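Local coordinates for protein fructose-bisphosphate aldolase class I (Thermoproteus tenax, PDB 1W8S) that belongs to the DeoC/LacD family of aldolases, enzymes built on a TIM barrel, and carries 1,6-di-O-phosphono-beta-D-fructofuranose in its ligand pocket, at residues Asn3-Ile11 with Ala134-Val142. The protein carries 2 engineered substitutions. Residues are numbered along the deposited sequence; the frame is centred on the assembly and turned at random.
Sequences NLTEKFLRI and AVKFDLPLV
Lys7 reaches from helix 4-12 to Asp138, in the turn after helix 120-137. Its CG is anti to the backbone N (chi1 -177°), and the chain beyond runs extended toward that turn. NZ gives a short hydrogen bond of 2.6 Å to Asp138 O, and the bond runs almost straight off the carbonyl oxygen (C=O...N angle 170°). The same NZ forms a weak, long salt bridge to Asp138 OD2, 3.5 Å away. Asp138 has positive phi and closes helix 120-137 in a Schellman motif. Leu139 N bonds back to Ala134 O, and Asp138 N bonds weakly to Val135 O.

Leu4 points its two methyls at this turn. CD2 lies 3.3 Å from Asp138 OD1, on the other carboxylate oxygen from the one facing Lys7. CD1 sits near the carbonyl oxygens of Ala134 and Leu139.

Pro140 puts its ring against the first turn of helix 4-12. CG lies 3.5 Å from Leu4 O, which also accepts the helical bond from Phe8 N. The Lys7 side chain passes the proline at about a right angle. Pro140 CB meets Phe8 CB at 3.9 Å and approaches the phenyl ring edge-on rather than over a face. Farther in, Phe8 CE1 touches Val142 CG2 at 3.6 Å, with the two side chains roughly perpendicular. Phe8 also stacks on Phe12.

The contact joins the N-terminal helix to the alpha-to-beta turn leading into barrel strand 141-145. Thr5 OG1 bonds to Asp174 O, tying the helix to the next turn as well. Phe8, Pro140 and Val142 form the buried apolar part, while Asp138 is exposed and Lys7 partly so. The lysine charge probably offsets the Asp138 carboxylate and polarises its carbonyl, the short bond to O being the firmer link.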
# COMPACT_ATOMS: atom_id res chain seq x y z
N ASN E 3 -3.29 0.59 -33.72
CA ASN E 3 -3.53 2.02 -33.45
C ASN E 3 -4.92 2.18 -32.87
O ASN E 3 -5.96 2.12 -33.57
CB ASN E 3 -3.37 2.82 -34.73
CG ASN E 3 -3.34 4.31 -34.48
OD1 ASN E 3 -4.03 4.79 -33.58
ND2 ASN E 3 -2.57 5.06 -35.30
N LEU E 4 -4.96 2.34 -31.55
CA LEU E 4 -6.23 2.43 -30.87
C LEU E 4 -6.93 3.79 -30.99
O LEU E 4 -8.12 3.87 -30.77
CB LEU E 4 -6.05 2.03 -29.41
CG LEU E 4 -5.87 0.52 -29.28
CD1 LEU E 4 -5.46 0.19 -27.84
CD2 LEU E 4 -7.13 -0.23 -29.68
N THR E 5 -6.19 4.84 -31.31
CA THR E 5 -6.79 6.11 -31.66
C THR E 5 -7.63 5.92 -32.93
O THR E 5 -8.79 6.32 -32.98
CB THR E 5 -5.71 7.14 -31.89
OG1 THR E 5 -5.04 7.43 -30.66
CG2 THR E 5 -6.32 8.48 -32.36
N GLU E 6 -7.07 5.24 -33.92
CA GLU E 6 -7.83 4.99 -35.15
C GLU E 6 -9.08 4.16 -34.88
O GLU E 6 -10.10 4.42 -35.47
CB GLU E 6 -6.95 4.34 -36.23
CG GLU E 6 -5.84 5.26 -36.74
CD GLU E 6 -4.93 4.60 -37.77
OE1 GLU E 6 -4.86 3.34 -37.83
OE2 GLU E 6 -4.28 5.35 -38.54
N LYS E 7 -9.02 3.20 -33.96
CA LYS E 7 -10.19 2.41 -33.59
C LYS E 7 -11.23 3.28 -32.88
O LYS E 7 -12.44 3.16 -33.16
CB LYS E 7 -9.79 1.26 -32.67
CG LYS E 7 -10.90 0.33 -32.29
CD LYS E 7 -10.38 -0.93 -31.63
CE LYS E 7 -11.38 -2.05 -31.71
NZ LYS E 7 -11.23 -3.01 -30.56
N PHE E 8 -10.76 4.13 -31.97
CA PHE E 8 -11.61 5.10 -31.30
C PHE E 8 -12.37 5.99 -32.30
O PHE E 8 -13.58 6.12 -32.21
CB PHE E 8 -10.82 5.97 -30.36
CG PHE E 8 -11.69 6.89 -29.55
CD1 PHE E 8 -12.34 6.42 -28.41
CD2 PHE E 8 -11.93 8.18 -30.00
CE1 PHE E 8 -13.20 7.27 -27.70
CE2 PHE E 8 -12.79 9.02 -29.30
CZ PHE E 8 -13.42 8.57 -28.16
N LEU E 9 -11.66 6.56 -33.26
CA LEU E 9 -12.28 7.44 -34.26
C LEU E 9 -13.27 6.70 -35.13
O LEU E 9 -14.30 7.26 -35.50
CB LEU E 9 -11.18 8.07 -35.11
CG LEU E 9 -10.25 9.00 -34.31
CD1 LEU E 9 -9.04 9.42 -35.14
CD2 LEU E 9 -11.00 10.22 -33.85
N ARG E 10 -12.99 5.43 -35.45
CA ARG E 10 -13.90 4.65 -36.29
C ARG E 10 -15.22 4.42 -35.58
O ARG E 10 -16.28 4.48 -36.20
CB ARG E 10 -13.31 3.29 -36.66
CG ARG E 10 -12.25 3.33 -37.74
CD ARG E 10 -11.85 1.95 -38.26
NE ARG E 10 -10.64 1.45 -37.57
CZ ARG E 10 -10.60 0.41 -36.76
NH1 ARG E 10 -9.44 0.06 -36.20
NH2 ARG E 10 -11.70 -0.30 -36.48
N ILE E 11 -15.14 4.15 -34.28
CA ILE E 11 -16.33 3.77 -33.51
C ILE E 11 -17.09 5.00 -33.06
O ILE E 11 -18.33 5.06 -33.19
CB ILE E 11 -15.92 2.92 -32.29
CG1 ILE E 11 -15.33 1.58 -32.77
CG2 ILE E 11 -17.15 2.67 -31.34
CD1 ILE E 11 -14.66 0.77 -31.63
N ALA E 134 -5.66 -2.14 -21.54
CA ALA E 134 -6.33 -1.59 -22.74
C ALA E 134 -5.68 -2.08 -24.04
O ALA E 134 -6.38 -2.46 -24.99
CB ALA E 134 -6.37 -0.06 -22.69
N VAL E 135 -4.35 -2.09 -24.06
CA VAL E 135 -3.58 -2.56 -25.20
C VAL E 135 -3.81 -4.05 -25.37
O VAL E 135 -4.02 -4.52 -26.49
CB VAL E 135 -2.07 -2.22 -25.04
CG1 VAL E 135 -1.21 -2.91 -26.11
CG2 VAL E 135 -1.87 -0.71 -25.06
N LYS E 136 -3.81 -4.80 -24.28
CA LYS E 136 -3.96 -6.25 -24.34
C LYS E 136 -5.34 -6.65 -24.93
O LYS E 136 -5.46 -7.59 -25.72
CB LYS E 136 -3.82 -6.83 -22.93
CG LYS E 136 -4.21 -8.28 -22.76
CD LYS E 136 -3.84 -8.73 -21.31
CE LYS E 136 -4.41 -10.06 -20.95
NZ LYS E 136 -4.16 -10.45 -19.53
N PHE E 137 -6.38 -5.95 -24.48
CA PHE E 137 -7.76 -6.23 -24.89
C PHE E 137 -8.19 -5.41 -26.12
O PHE E 137 -9.32 -5.54 -26.57
CB PHE E 137 -8.70 -5.99 -23.70
CG PHE E 137 -8.63 -7.08 -22.64
CD1 PHE E 137 -9.35 -8.24 -22.81
CD2 PHE E 137 -7.81 -6.96 -21.51
CE1 PHE E 137 -9.29 -9.25 -21.87
CE2 PHE E 137 -7.74 -7.97 -20.56
CZ PHE E 137 -8.47 -9.13 -20.74
N ASP E 138 -7.27 -4.61 -26.66
CA ASP E 138 -7.52 -3.74 -27.84
C ASP E 138 -8.77 -2.87 -27.64
O ASP E 138 -9.63 -2.80 -28.52
CB ASP E 138 -7.64 -4.62 -29.10
CG ASP E 138 -7.24 -3.89 -30.39
OD1 ASP E 138 -6.17 -3.24 -30.45
OD2 ASP E 138 -7.97 -3.93 -31.39
N LEU E 139 -8.88 -2.25 -26.47
CA LEU E 139 -9.92 -1.27 -26.15
C LEU E 139 -9.25 0.09 -26.02
O LEU E 139 -8.35 0.22 -25.19
CB LEU E 139 -10.57 -1.64 -24.81
CG LEU E 139 -12.07 -1.83 -24.77
CD1 LEU E 139 -12.54 -2.70 -25.91
CD2 LEU E 139 -12.52 -2.37 -23.44
N PRO E 140 -9.64 1.10 -26.81
CA PRO E 140 -9.08 2.45 -26.65
C PRO E 140 -9.26 3.00 -25.24
O PRO E 140 -10.27 2.77 -24.64
CB PRO E 140 -9.88 3.28 -27.64
CG PRO E 140 -10.35 2.30 -28.65
CD PRO E 140 -10.62 1.05 -27.91
N LEU E 141 -8.24 3.70 -24.74
CA LEU E 141 -8.25 4.37 -23.46
C LEU E 141 -8.50 5.85 -23.63
O LEU E 141 -7.74 6.53 -24.33
CB LEU E 141 -6.90 4.16 -22.79
CG LEU E 141 -6.63 4.89 -21.49
CD1 LEU E 141 -7.58 4.42 -20.43
CD2 LEU E 141 -5.14 4.70 -21.12
N VAL E 142 -9.56 6.33 -22.98
CA VAL E 142 -9.87 7.76 -22.91
C VAL E 142 -9.44 8.23 -21.53
O VAL E 142 -9.97 7.73 -20.52
CB VAL E 142 -11.38 8.05 -23.11
CG1 VAL E 142 -11.62 9.61 -23.18
CG2 VAL E 142 -11.92 7.32 -24.30